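Local coordinates for protein putative methylthioribose-1-phosphate isomerase (Pyrococcus horikoshii OT3, PDB 6A34) that probably catalyses the interconversion of 5-methylthioribose 1-phosphate and 5-methylthioribulose 1-phosphate in the methionine salvage pathway, at residues R4-L10 and R185-D190; G69-Y73 and G88-Y93; T201-L205 and E303-G308; L281-M286 and L349-F353. All coordinates share one frame. Residues are numbered along the deposited sequence.

In the fold
The four contacts are separate: their centres lie about 26 to 36 Å apart and their nearest atoms about 15 to 25 Å apart. Along the chain, contact 1 spans residues 4 to 190 and encloses contact 2, a pairing of helices 59-76 and 82-97 in the run of helices that precedes the large sheet. Contacts 3 and 4 follow, their segments alternating. Three contacts connect to the seven-stranded, mostly parallel sheet. Helix 180-189 of contact 1 precedes strand 193-199, the loop of contact 3 follows that strand, and contact 4 joins the turn after strand 275-278 to the helix after strand 339-341. Contact 3 also reaches the second subunit, at the dimer interface.

Contact 1 (R4-L10 and R185-D190); sequences RYTPKEL and RVMHKD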
loop_
_atom_site.group_PDB
_atom_site.type_symbol
_atom_site.label_atom_id
_atom_site.label_comp_id
_atom_site.label_asym_id
_atom_site.label_seq_id
_atom_site.Cartn_x
_atom_site.Cartn_y
_atom_site.Cartn_z
ATOM N N ARG A 4 33.925 6.227 -12.047
ATOM C CA ARG A 4 34.854 6.076 -10.951
ATOM C C ARG A 4 34.795 4.650 -10.387
ATOM O O ARG A 4 35.702 4.240 -9.649
ATOM C CB ARG A 4 34.534 7.083 -9.834
ATOM C CG ARG A 4 34.716 8.545 -10.230
ATOM C CD ARG A 4 34.100 9.557 -9.259
ATOM N NE ARG A 4 32.642 9.464 -9.110
ATOM C CZ ARG A 4 32.017 9.211 -7.958
ATOM N NH1 ARG A 4 32.706 8.796 -6.898
ATOM N NH2 ARG A 4 30.704 9.398 -7.872
ATOM N N TYR A 5 33.716 3.915 -10.679
ATOM C CA TYR A 5 33.521 2.580 -10.113
ATOM C C TYR A 5 33.291 1.567 -11.241
ATOM O O TYR A 5 32.767 1.912 -12.280
ATOM C CB TYR A 5 32.373 2.565 -9.098
ATOM C CG TYR A 5 32.579 3.419 -7.870
ATOM C CD1 TYR A 5 33.395 2.994 -6.829
ATOM C CD2 TYR A 5 31.937 4.645 -7.735
ATOM C CE1 TYR A 5 33.576 3.769 -5.694
ATOM C CE2 TYR A 5 32.116 5.437 -6.619
ATOM C CZ TYR A 5 32.942 4.998 -5.600
ATOM O OH TYR A 5 33.109 5.757 -4.483
ATOM N N THR A 6 33.745 0.328 -11.007
ATOM C CA THR A 6 33.392 -0.846 -11.801
ATOM C C THR A 6 32.165 -1.507 -11.175
ATOM O O THR A 6 31.880 -1.312 -9.994
ATOM C CB THR A 6 34.558 -1.847 -11.863
ATOM O OG1 THR A 6 34.741 -2.315 -10.534
ATOM C CG2 THR A 6 35.864 -1.274 -12.390
ATOM N N PRO A 7 31.398 -2.313 -11.939
ATOM C CA PRO A 7 30.290 -3.076 -11.381
ATOM C C PRO A 7 30.629 -3.802 -10.084
ATOM O O PRO A 7 29.848 -3.732 -9.175
ATOM C CB PRO A 7 29.988 -4.083 -12.484
ATOM C CG PRO A 7 30.277 -3.315 -13.734
ATOM C CD PRO A 7 31.498 -2.485 -13.394
ATOM N N LYS A 8 31.818 -4.406 -10.007
ATOM C CA LYS A 8 32.206 -5.282 -8.889
ATOM C C LYS A 8 32.499 -4.463 -7.643
ATOM O O LYS A 8 32.402 -4.975 -6.534
ATOM C CB LYS A 8 33.445 -6.126 -9.214
ATOM C CG LYS A 8 33.127 -7.554 -9.645
ATOM C CD LYS A 8 34.240 -8.256 -10.413
ATOM C CE LYS A 8 33.882 -9.693 -10.741
ATOM N NZ LYS A 8 34.819 -10.298 -11.722
ATOM N N GLU A 9 32.839 -3.193 -7.831
ATOM C CA GLU A 9 33.014 -2.306 -6.687
ATOM C C GLU A 9 31.659 -1.822 -6.144
ATOM O O GLU A 9 31.622 -1.329 -5.019
ATOM C CB GLU A 9 33.912 -1.116 -7.050
ATOM C CG GLU A 9 35.365 -1.500 -7.241
ATOM C CD GLU A 9 36.249 -0.386 -7.774
ATOM O OE1 GLU A 9 35.814 0.346 -8.672
ATOM O OE2 GLU A 9 37.383 -0.265 -7.292
ATOM N N LEU A 10 30.580 -1.925 -6.943
ATOM C CA LEU A 10 29.248 -1.352 -6.602
ATOM C C LEU A 10 28.305 -2.403 -5.996
ATOM O O LEU A 10 27.417 -2.068 -5.222
ATOM C CB LEU A 10 28.646 -0.729 -7.861
ATOM C CG LEU A 10 29.302 0.578 -8.314
ATOM C CD1 LEU A 10 28.690 1.039 -9.617
ATOM C CD2 LEU A 10 29.202 1.674 -7.257
ATOM N N ARG A 185 23.743 2.675 -5.487
ATOM C CA ARG A 185 25.022 1.936 -5.224
ATOM C C ARG A 185 26.220 2.908 -5.289
ATOM O O ARG A 185 27.046 2.932 -4.411
ATOM C CB ARG A 185 25.144 0.733 -6.160
ATOM C CG ARG A 185 24.289 -0.439 -5.700
ATOM C CD ARG A 185 24.230 -1.538 -6.746
ATOM N NE ARG A 185 23.705 -2.769 -6.154
ATOM C CZ ARG A 185 22.435 -3.144 -6.195
ATOM N NH1 ARG A 185 21.591 -2.522 -7.004
ATOM N NH2 ARG A 185 22.016 -4.140 -5.421
ATOM N N VAL A 186 26.242 3.807 -6.274
ATOM C CA VAL A 186 27.307 4.774 -6.346
ATOM C C VAL A 186 27.270 5.685 -5.112
ATOM O O VAL A 186 28.306 5.956 -4.501
ATOM C CB VAL A 186 27.240 5.579 -7.650
ATOM C CG1 VAL A 186 28.208 6.730 -7.620
ATOM C CG2 VAL A 186 27.495 4.702 -8.855
ATOM N N MET A 187 26.072 6.154 -4.741
ATOM C CA MET A 187 25.915 7.015 -3.603
ATOM C C MET A 187 26.428 6.296 -2.346
ATOM O O MET A 187 27.051 6.924 -1.488
ATOM C CB MET A 187 24.447 7.434 -3.411
ATOM C CG MET A 187 23.971 8.409 -4.459
ATOM S SD MET A 187 22.284 9.001 -4.189
ATOM C CE MET A 187 22.499 9.953 -2.681
ATOM N N HIS A 188 26.126 5.000 -2.219
ATOM C CA HIS A 188 26.481 4.233 -1.007
ATOM C C HIS A 188 28.010 4.139 -0.887
ATOM O O HIS A 188 28.578 4.371 0.178
ATOM C CB HIS A 188 25.812 2.850 -1.006
ATOM C CG HIS A 188 26.268 1.967 0.102
ATOM N ND1 HIS A 188 25.892 2.174 1.411
ATOM C CD2 HIS A 188 27.069 0.885 0.114
ATOM C CE1 HIS A 188 26.427 1.242 2.181
ATOM N NE2 HIS A 188 27.160 0.455 1.416
ATOM N N LYS A 189 28.666 3.813 -1.999
ATOM C CA LYS A 189 30.131 3.767 -2.056
ATOM C C LYS A 189 30.720 5.130 -1.690
ATOM O O LYS A 189 31.763 5.192 -1.011
ATOM C CB LYS A 189 30.647 3.400 -3.457
ATOM C CG LYS A 189 31.317 2.043 -3.558
ATOM C CD LYS A 189 30.412 0.927 -3.073
ATOM C CE LYS A 189 31.023 0.111 -1.957
ATOM N NZ LYS A 189 30.191 -1.079 -1.661
ATOM N N ASP A 190 30.095 6.201 -2.201
ATOM C CA ASP A 190 30.609 7.560 -1.990
ATOM C C ASP A 190 30.385 8.001 -0.535
ATOM O O ASP A 190 30.877 9.041 -0.137
ATOM C CB ASP A 190 29.983 8.562 -2.964
ATOM C CG ASP A 190 30.606 8.514 -4.343
ATOM O OD1 ASP A 190 31.745 8.036 -4.446
ATOM O OD2 ASP A 190 29.945 8.948 -5.299
#
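Tyr5 lays one face of its ring over the side chain of Lys189, with Tyr5 CZ 3.5 Å from Lys189 CB. Asp190 OD1 lies at the ring edge, near its plane, and accepts a hydrogen bond from Tyr5 OH at 2.7 Å. The same carboxylate receives the Arg4 guanidinium edge-on in a bidentate salt bridge: Arg4 NH1 to Asp190 OD1 and Arg4 NH2 to Asp190 OD2 are both 2.7 Å, with N-H...O angles of 166° and 160°. Asp190, at the C-terminal side of helix 180-189, thus gathers both partners from segment 4-10.

Beyond Tyr5 the chain enters a short, weakly bonded helical turn at about 7-10. A capping box starts it: Thr6 N donates to Glu9 OE1 at 3.1 Å, and Glu9 N returns a weak bond to Thr6 OG1 at 3.4 Å. This brings Leu10 against the other helix, its CA 5.5 Å from Arg185 CA, while Leu10 CD2 packs on Val186 CG2 at 3.8 Å. Arg185 forms salt bridges to Glu214 and Asp218 and a hydrogen bond to Leu177 O. Helix 125-157 packs through Leu148 on Pro7 and Leu10 and through Ala155 on Val186; Met187 and His188 lean on Leu193 of strand 193-199.

Contact 2 (G69-Y73 and G88-Y93); sequences GLALY and GFEKAY
Two helical segments, 69-73 and 88-93, run nearly antiparallel, their axes 10.0 Å apart at closest approach and 154° apart in direction (signed crossing angle 154°). Both have regular helical phi/psi. The register pairs Tyr73 with Phe89 (CA-CA 7.0 Å) and Leu70 with Ala92 (CA-CA 6.7 Å).

Gly88 comes first. Tyr73, with chi1 t and chi2 73°, points toward this helix and brings its OH to 3.0 Å from Gly88 CA, with Gly88 O over one face of the ring. An ideal CB on Gly88 would fall 1.9 Å from Tyr73 OH, so the site has no room for a side chain. Phe89 (chi1 t, chi2 -87°) follows: its CB lies 3.7 Å from Tyr73 CE2, and its CE2 lies 3.9 Å from Leu70 CD2. The approach of Tyr73 OH to Phe89 N, 3.2 Å, has too poor an angle for a hydrogen bond; the hydroxyl bonds to Phe85 O instead. One turn on, Ala92 CB fits between the two partners, 4.1 Å from both Tyr73 CG and Leu70 CD2. At Tyr93, Leu70 (chi1 m, chi2 t) reaches the backbone, CD2 to Tyr93 N 3.8 Å.

Helices 59-76 and 82-97, successive in the chain, antiparallel and joined by a short connection, make a helical hairpin in which Gly88 and Ala92 leave room for Tyr73 and Leu70. Helix 104-119 closes it around Leu70, Phe89 and Tyr93, and helix 125-157 touches Ala71 and Phe89.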
loop_
_atom_site.group_PDB
_atom_site.type_symbol
_atom_site.label_atom_id
_atom_site.label_comp_id
_atom_site.label_asym_id
_atom_site.label_seq_id
_atom_site.Cartn_x
_atom_site.Cartn_y
_atom_site.Cartn_z
ATOM N N GLY A 69 20.083 -17.136 -25.262
ATOM C CA GLY A 69 19.441 -18.360 -25.734
ATOM C C GLY A 69 19.845 -18.703 -27.158
ATOM O O GLY A 69 19.975 -19.885 -27.501
ATOM N N LEU A 70 20.049 -17.674 -27.985
ATOM C CA LEU A 70 20.568 -17.873 -29.337
ATOM C C LEU A 70 22.068 -18.184 -29.325
ATOM O O LEU A 70 22.526 -18.964 -30.121
ATOM C CB LEU A 70 20.250 -16.636 -30.171
ATOM C CG LEU A 70 18.749 -16.413 -30.385
ATOM C CD1 LEU A 70 18.509 -15.103 -31.087
ATOM C CD2 LEU A 70 18.138 -17.565 -31.178
ATOM N N ALA A 71 22.828 -17.524 -28.450
ATOM C CA ALA A 71 24.243 -17.828 -28.258
ATOM C C ALA A 71 24.373 -19.311 -27.898
ATOM O O ALA A 71 25.147 -20.034 -28.517
ATOM C CB ALA A 71 24.831 -16.955 -27.180
ATOM N N LEU A 72 23.565 -19.748 -26.929
ATOM C CA LEU A 72 23.537 -21.134 -26.498
ATOM C C LEU A 72 23.236 -22.026 -27.713
ATOM O O LEU A 72 23.933 -23.017 -27.947
ATOM C CB LEU A 72 22.510 -21.335 -25.382
ATOM C CG LEU A 72 22.390 -22.768 -24.869
ATOM C CD1 LEU A 72 23.600 -23.154 -24.044
ATOM C CD2 LEU A 72 21.144 -22.957 -24.037
ATOM N N TYR A 73 22.238 -21.644 -28.506
ATOM C CA TYR A 73 21.909 -22.394 -29.689
ATOM C C TYR A 73 23.146 -22.515 -30.586
ATOM O O TYR A 73 23.438 -23.596 -31.105
ATOM C CB TYR A 73 20.760 -21.774 -30.482
ATOM C CG TYR A 73 20.614 -22.470 -31.800
ATOM C CD1 TYR A 73 20.087 -23.757 -31.874
ATOM C CD2 TYR A 73 21.098 -21.883 -32.956
ATOM C CE1 TYR A 73 20.039 -24.447 -33.080
ATOM C CE2 TYR A 73 21.056 -22.558 -34.166
ATOM C CZ TYR A 73 20.529 -23.841 -34.228
ATOM O OH TYR A 73 20.499 -24.458 -35.438
ATOM N N GLY A 88 17.621 -24.318 -37.765
ATOM C CA GLY A 88 17.593 -24.469 -36.302
ATOM C C GLY A 88 17.579 -23.121 -35.601
ATOM O O GLY A 88 16.867 -22.932 -34.620
ATOM N N PHE A 89 18.357 -22.172 -36.129
ATOM C CA PHE A 89 18.428 -20.847 -35.564
ATOM C C PHE A 89 17.055 -20.155 -35.624
ATOM O O PHE A 89 16.628 -19.510 -34.662
ATOM C CB PHE A 89 19.464 -20.002 -36.294
ATOM C CG PHE A 89 19.398 -18.552 -35.900
ATOM C CD1 PHE A 89 18.544 -17.686 -36.562
ATOM C CD2 PHE A 89 20.160 -18.074 -34.844
ATOM C CE1 PHE A 89 18.459 -16.360 -36.175
ATOM C CE2 PHE A 89 20.108 -16.740 -34.486
ATOM C CZ PHE A 89 19.237 -15.891 -35.136
ATOM N N GLU A 90 16.395 -20.249 -36.781
ATOM C CA GLU A 90 15.034 -19.736 -36.953
ATOM C C GLU A 90 14.092 -20.424 -35.949
ATOM O O GLU A 90 13.328 -19.761 -35.264
ATOM C CB GLU A 90 14.569 -19.918 -38.401
ATOM C CG GLU A 90 14.053 -18.635 -39.027
ATOM C CD GLU A 90 12.739 -18.097 -38.473
ATOM O OE1 GLU A 90 11.864 -18.913 -38.130
ATOM O OE2 GLU A 90 12.581 -16.862 -38.404
ATOM N N LYS A 91 14.149 -21.754 -35.829
ATOM C CA LYS A 91 13.309 -22.416 -34.832
ATOM C C LYS A 91 13.572 -21.830 -33.436
ATOM O O LYS A 91 12.636 -21.553 -32.684
ATOM C CB LYS A 91 13.541 -23.923 -34.784
ATOM C CG LYS A 91 12.721 -24.728 -35.781
ATOM C CD LYS A 91 13.072 -26.217 -35.780
ATOM C CE LYS A 91 12.238 -27.023 -36.759
ATOM N NZ LYS A 91 12.284 -26.439 -38.122
ATOM N N ALA A 92 14.852 -21.634 -33.096
ATOM C CA ALA A 92 15.226 -21.182 -31.782
ATOM C C ALA A 92 14.765 -19.724 -31.567
ATOM O O ALA A 92 14.315 -19.367 -30.486
ATOM C CB ALA A 92 16.712 -21.366 -31.595
ATOM N N TYR A 93 14.881 -18.897 -32.604
ATOM C CA TYR A 93 14.399 -17.525 -32.590
ATOM C C TYR A 93 12.909 -17.479 -32.233
ATOM O O TYR A 93 12.511 -16.691 -31.384
ATOM C CB TYR A 93 14.652 -16.861 -33.940
ATOM C CG TYR A 93 13.873 -15.599 -34.201
ATOM C CD1 TYR A 93 14.336 -14.370 -33.761
ATOM C CD2 TYR A 93 12.670 -15.631 -34.898
ATOM C CE1 TYR A 93 13.633 -13.198 -34.010
ATOM C CE2 TYR A 93 11.941 -14.473 -35.130
ATOM C CZ TYR A 93 12.426 -13.249 -34.692
ATOM O OH TYR A 93 11.731 -12.099 -34.947
#

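Contact 3 (T201-L205 and E303-G308); sequences TRPVL and EVLTCG
This is a loop-to-helix-end contact at the dimer interface, joining the loop after strand 193-199 to the C-terminal end of helix 302-305 and strand 306-307. Segment 201-205 is irregular. Thr201 (phi/psi 72/69) and Leu205 (71/36) have positive phi, the Arg202-Pro203 peptide is cis, and Leu205 N bonds to Thr201 O at 2.8 Å. Pro203 and Val204 are near -80/-22; Leu205 is the N-cap of helix 206-217. Residues 303-305 are helical, Thr306 (-111/157) and Cys307 (-142/106) are extended, and Gly308 takes 58/-136.

Pro203 CA sits 5.6 Å from Val304 CA. Pro203 CB packs 3.3 Å from Glu303 O and 4.1 Å from Val304 CG2. Arg202 (chi1 to chi3 all m, chi4 169°) curls to the helix end: Arg202 NH1 donates to Thr306 O at 3.0 Å, while Arg202 NH2 makes weak bonds to Thr306 O at 3.3 Å and Val304 O at 3.0 Å. Cys307 SG (chi1 t) lies over one face of this guanidinium, 3.5 Å from Arg202 NH1, and 3.8 Å from Leu205 CD1. The Val204 side chain lies about 4 Å from those of Gln206 and Lys258, both predicted to bind substrate.

Arg202 forms a salt bridge to Glu200 of the second subunit, and Cys307 a disulfide to Cys307 of that subunit. Hydrogen bonds from Arg202 to its own chain's carbonyls, with the salt bridge and disulfide, are consistent with this loop helping hold the dimer together.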
loop_
_atom_site.group_PDB
_atom_site.type_symbol
_atom_site.label_atom_id
_atom_site.label_comp_id
_atom_site.label_asym_id
_atom_site.label_seq_id
_atom_site.Cartn_x
_atom_site.Cartn_y
_atom_site.Cartn_z
ATOM N N THR A 201 5.449 -1.445 -2.287
ATOM C CA THR A 201 4.897 -1.371 -3.652
ATOM C C THR A 201 3.882 -2.486 -3.952
ATOM O O THR A 201 4.109 -3.391 -4.787
ATOM C CB THR A 201 6.010 -1.343 -4.705
ATOM O OG1 THR A 201 7.068 -0.500 -4.245
ATOM C CG2 THR A 201 5.510 -0.805 -6.029
ATOM N N ARG A 202 2.730 -2.383 -3.293
ATOM C CA ARG A 202 1.566 -3.181 -3.591
ATOM C C ARG A 202 1.074 -2.807 -4.986
ATOM O O ARG A 202 1.313 -1.689 -5.434
ATOM C CB ARG A 202 0.450 -2.938 -2.561
ATOM C CG ARG A 202 0.569 -3.757 -1.282
ATOM C CD ARG A 202 0.256 -5.235 -1.467
ATOM N NE ARG A 202 -1.154 -5.484 -1.693
ATOM C CZ ARG A 202 -1.657 -6.645 -2.082
ATOM N NH1 ARG A 202 -0.847 -7.622 -2.468
ATOM N NH2 ARG A 202 -2.970 -6.798 -2.085
ATOM N N PRO A 203 0.388 -3.734 -5.663
ATOM C CA PRO A 203 0.067 -5.057 -5.147
ATOM C C PRO A 203 1.162 -6.129 -5.276
ATOM O O PRO A 203 1.124 -7.130 -4.554
ATOM C CB PRO A 203 -1.114 -5.537 -6.001
ATOM C CG PRO A 203 -1.090 -4.656 -7.230
ATOM C CD PRO A 203 -0.562 -3.346 -6.706
ATOM N N VAL A 204 2.111 -5.960 -6.207
ATOM C CA VAL A 204 3.012 -7.058 -6.576
ATOM C C VAL A 204 4.152 -7.198 -5.540
ATOM O O VAL A 204 4.712 -8.256 -5.435
ATOM C CB VAL A 204 3.503 -6.901 -8.043
ATOM C CG1 VAL A 204 4.489 -7.985 -8.455
ATOM C CG2 VAL A 204 2.346 -6.912 -9.036
ATOM N N LEU A 205 4.472 -6.131 -4.799
ATOM C CA LEU A 205 5.396 -6.099 -3.614
ATOM C C LEU A 205 6.867 -6.288 -3.998
ATOM O O LEU A 205 7.662 -6.828 -3.218
ATOM C CB LEU A 205 4.976 -7.127 -2.551
ATOM C CG LEU A 205 3.656 -6.795 -1.856
ATOM C CD1 LEU A 205 3.029 -8.057 -1.291
ATOM C CD2 LEU A 205 3.842 -5.743 -0.761
ATOM N N GLU A 303 -3.962 -10.286 -7.931
ATOM C CA GLU A 303 -2.845 -9.549 -7.376
ATOM C C GLU A 303 -3.281 -8.658 -6.195
ATOM O O GLU A 303 -2.482 -8.407 -5.321
ATOM C CB GLU A 303 -2.187 -8.670 -8.436
ATOM C CG GLU A 303 -1.489 -9.429 -9.546
ATOM C CD GLU A 303 -0.751 -8.487 -10.501
ATOM O OE1 GLU A 303 -1.038 -7.264 -10.486
ATOM O OE2 GLU A 303 0.108 -8.971 -11.256
ATOM N N VAL A 304 -4.543 -8.206 -6.162
ATOM C CA VAL A 304 -5.052 -7.364 -5.032
ATOM C C VAL A 304 -5.761 -8.210 -3.947
ATOM O O VAL A 304 -5.680 -7.864 -2.757
ATOM C CB VAL A 304 -5.966 -6.243 -5.560
ATOM C CG1 VAL A 304 -6.623 -5.469 -4.432
ATOM C CG2 VAL A 304 -5.208 -5.292 -6.495
ATOM N N LEU A 305 -6.486 -9.264 -4.355
ATOM C CA LEU A 305 -7.280 -10.106 -3.451
ATOM C C LEU A 305 -6.334 -10.951 -2.600
ATOM O O LEU A 305 -6.702 -11.307 -1.503
ATOM C CB LEU A 305 -8.234 -11.010 -4.242
ATOM C CG LEU A 305 -9.269 -10.277 -5.085
ATOM C CD1 LEU A 305 -10.023 -11.250 -5.958
ATOM C CD2 LEU A 305 -10.235 -9.477 -4.229
ATOM N N THR A 306 -5.155 -11.274 -3.155
ATOM C CA THR A 306 -4.087 -11.937 -2.447
ATOM C C THR A 306 -2.900 -10.986 -2.236
ATOM O O THR A 306 -2.712 -9.980 -2.930
ATOM C CB THR A 306 -3.634 -13.221 -3.154
ATOM O OG1 THR A 306 -2.898 -12.853 -4.316
ATOM C CG2 THR A 306 -4.771 -14.138 -3.559
ATOM N N CYS A 307 -2.115 -11.341 -1.222
ATOM C CA CYS A 307 -0.954 -10.650 -0.762
ATOM C C CYS A 307 0.072 -11.713 -0.365
ATOM O O CYS A 307 -0.128 -12.408 0.634
ATOM C CB CYS A 307 -1.329 -9.797 0.437
ATOM S SG CYS A 307 -0.098 -8.524 0.806
ATOM N N GLY A 308 1.115 -11.890 -1.186
ATOM C CA GLY A 308 1.891 -13.108 -1.154
ATOM C C GLY A 308 0.975 -14.292 -1.411
ATOM O O GLY A 308 0.090 -14.207 -2.256
#

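Contact 4 (L281-M286 and L349-F353); sequences LSSIDM and LKKLF
A hydrophobic joint with a Met-aromatic contact links the turn after strand 275-278 to helix 345-354, at the margin of the Rossmann-like sheet. Residues 281-283 form a 3-10 turn, with Ile284 N bonded to Leu281 O at 3.0 Å. The chain then extends at Ile284 (phi/psi -90/116) and Asp285 (-100/96), whose backbone pairs with Ile249. Side chains here alternate, Ile284 and Met286 toward the helix and Asp285 away; Leu281 points toward it from the 3-10 turn.

Segment 349-353 is regular helix, with Leu281 CA 8.1 Å from Phe353 CA and Met286 CA 8.0 Å from Lys350 CA. The CA-to-CB bonds of Leu349, Leu352 and Phe353 point toward segment 281-286. Leu281 (chi1 -108°, chi2 p) brings CD1 to 3.5 Å from Leu352 CD2; Ile284 (chi1 m, chi2 t) sets CD1 3.8 Å from Leu349 CD2 and CG2 3.9 Å from Phe353 CE1. Met286 (chi1 -137°, chi2 p, chi3 118°) puts SD 4.8 Å from the Phe353 ring centroid, 26° off the normal, with CE 3.8 Å from Leu349 CB. Thr336 and Val341 of the sheet back Leu352. Phe353 (chi1 -102°, chi2 76°) presents its ring edge to a carbonyl, with Phe353 CZ 3.6 Å from Leu281 O.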
loop_
_atom_site.group_PDB
_atom_site.type_symbol
_atom_site.label_atom_id
_atom_site.label_comp_id
_atom_site.label_asym_id
_atom_site.label_seq_id
_atom_site.Cartn_x
_atom_site.Cartn_y
_atom_site.Cartn_z
ATOM N N LEU A 281 18.117 5.903 -22.541
ATOM C CA LEU A 281 17.517 6.537 -23.742
ATOM C C LEU A 281 16.476 5.632 -24.424
ATOM O O LEU A 281 15.473 6.122 -24.926
ATOM C CB LEU A 281 18.617 6.935 -24.728
ATOM C CG LEU A 281 18.882 8.438 -24.833
ATOM C CD1 LEU A 281 19.120 9.052 -23.468
ATOM C CD2 LEU A 281 20.053 8.717 -25.757
ATOM N N SER A 282 16.697 4.318 -24.412
ATOM C CA SER A 282 15.854 3.369 -25.095
ATOM C C SER A 282 14.466 3.277 -24.442
ATOM O O SER A 282 13.573 2.663 -25.015
ATOM C CB SER A 282 16.522 2.012 -25.150
ATOM O OG SER A 282 16.729 1.503 -23.843
ATOM N N SER A 283 14.290 3.858 -23.248
ATOM C CA SER A 283 12.980 3.861 -22.554
ATOM C C SER A 283 12.195 5.135 -22.890
ATOM O O SER A 283 11.057 5.279 -22.478
ATOM C CB SER A 283 13.139 3.721 -21.053
ATOM O OG SER A 283 13.903 2.575 -20.739
ATOM N N ILE A 284 12.824 6.071 -23.607
ATOM C CA ILE A 284 12.150 7.258 -24.052
ATOM C C ILE A 284 11.530 6.965 -25.420
ATOM O O ILE A 284 12.238 6.709 -26.381
ATOM C CB ILE A 284 13.104 8.461 -24.084
ATOM C CG1 ILE A 284 13.796 8.664 -22.741
ATOM C CG2 ILE A 284 12.398 9.725 -24.542
ATOM C CD1 ILE A 284 15.005 9.549 -22.827
ATOM N N ASP A 285 10.198 7.016 -25.462
ATOM C CA ASP A 285 9.395 6.808 -26.640
ATOM C C ASP A 285 8.996 8.181 -27.185
ATOM O O ASP A 285 7.996 8.764 -26.758
ATOM C CB ASP A 285 8.184 5.932 -26.303
ATOM C CG ASP A 285 7.284 5.563 -27.466
ATOM O OD1 ASP A 285 7.597 5.948 -28.607
ATOM O OD2 ASP A 285 6.260 4.896 -27.203
ATOM N N MET A 286 9.774 8.655 -28.166
ATOM C CA MET A 286 9.619 9.981 -28.750
ATOM C C MET A 286 8.462 10.001 -29.767
ATOM O O MET A 286 8.053 11.068 -30.212
ATOM C CB MET A 286 10.933 10.438 -29.397
ATOM C CG MET A 286 11.250 11.880 -29.086
ATOM S SD MET A 286 11.778 12.132 -27.360
ATOM C CE MET A 286 13.429 12.749 -27.655
ATOM N N LEU A 349 14.767 16.905 -24.371
ATOM C CA LEU A 349 14.802 15.498 -24.745
ATOM C C LEU A 349 15.142 15.385 -26.231
ATOM O O LEU A 349 15.978 14.537 -26.561
ATOM C CB LEU A 349 13.493 14.770 -24.426
ATOM C CG LEU A 349 13.339 14.354 -22.963
ATOM C CD1 LEU A 349 11.906 13.942 -22.661
ATOM C CD2 LEU A 349 14.303 13.240 -22.606
ATOM N N LYS A 350 14.524 16.225 -27.082
ATOM C CA LYS A 350 14.734 16.123 -28.531
ATOM C C LYS A 350 16.173 16.543 -28.865
ATOM O O LYS A 350 16.794 15.923 -29.733
ATOM C CB LYS A 350 13.651 16.849 -29.338
ATOM C CG LYS A 350 13.838 18.338 -29.568
ATOM C CD LYS A 350 13.158 18.828 -30.839
ATOM C CE LYS A 350 11.677 18.518 -30.909
ATOM N NZ LYS A 350 11.092 18.993 -32.187
ATOM N N LYS A 351 16.726 17.509 -28.122
ATOM C CA LYS A 351 18.154 17.805 -28.212
ATOM C C LYS A 351 18.939 16.522 -27.950
ATOM O O LYS A 351 19.719 16.095 -28.775
ATOM C CB LYS A 351 18.615 18.869 -27.211
ATOM C CG LYS A 351 18.493 20.313 -27.683
ATOM C CD LYS A 351 19.043 21.316 -26.679
ATOM C CE LYS A 351 18.419 22.691 -26.805
ATOM N NZ LYS A 351 18.928 23.616 -25.765
ATOM N N LEU A 352 18.701 15.910 -26.791
ATOM C CA LEU A 352 19.473 14.754 -26.350
ATOM C C LEU A 352 19.536 13.695 -27.454
ATOM O O LEU A 352 20.554 13.020 -27.595
ATOM C CB LEU A 352 18.827 14.167 -25.093
ATOM C CG LEU A 352 19.612 13.054 -24.406
ATOM C CD1 LEU A 352 20.952 13.570 -23.913
ATOM C CD2 LEU A 352 18.803 12.482 -23.258
ATOM N N PHE A 353 18.432 13.543 -28.196
ATOM C CA PHE A 353 18.299 12.499 -29.200
ATOM C C PHE A 353 19.111 12.833 -30.460
ATOM O O PHE A 353 19.666 11.926 -31.086
ATOM C CB PHE A 353 16.823 12.227 -29.501
ATOM C CG PHE A 353 16.318 10.986 -28.812
ATOM C CD1 PHE A 353 16.039 10.991 -27.452
ATOM C CD2 PHE A 353 16.192 9.791 -29.505
ATOM C CE1 PHE A 353 15.603 9.842 -26.811
ATOM C CE2 PHE A 353 15.753 8.643 -28.865
ATOM C CZ PHE A 353 15.468 8.667 -27.519
#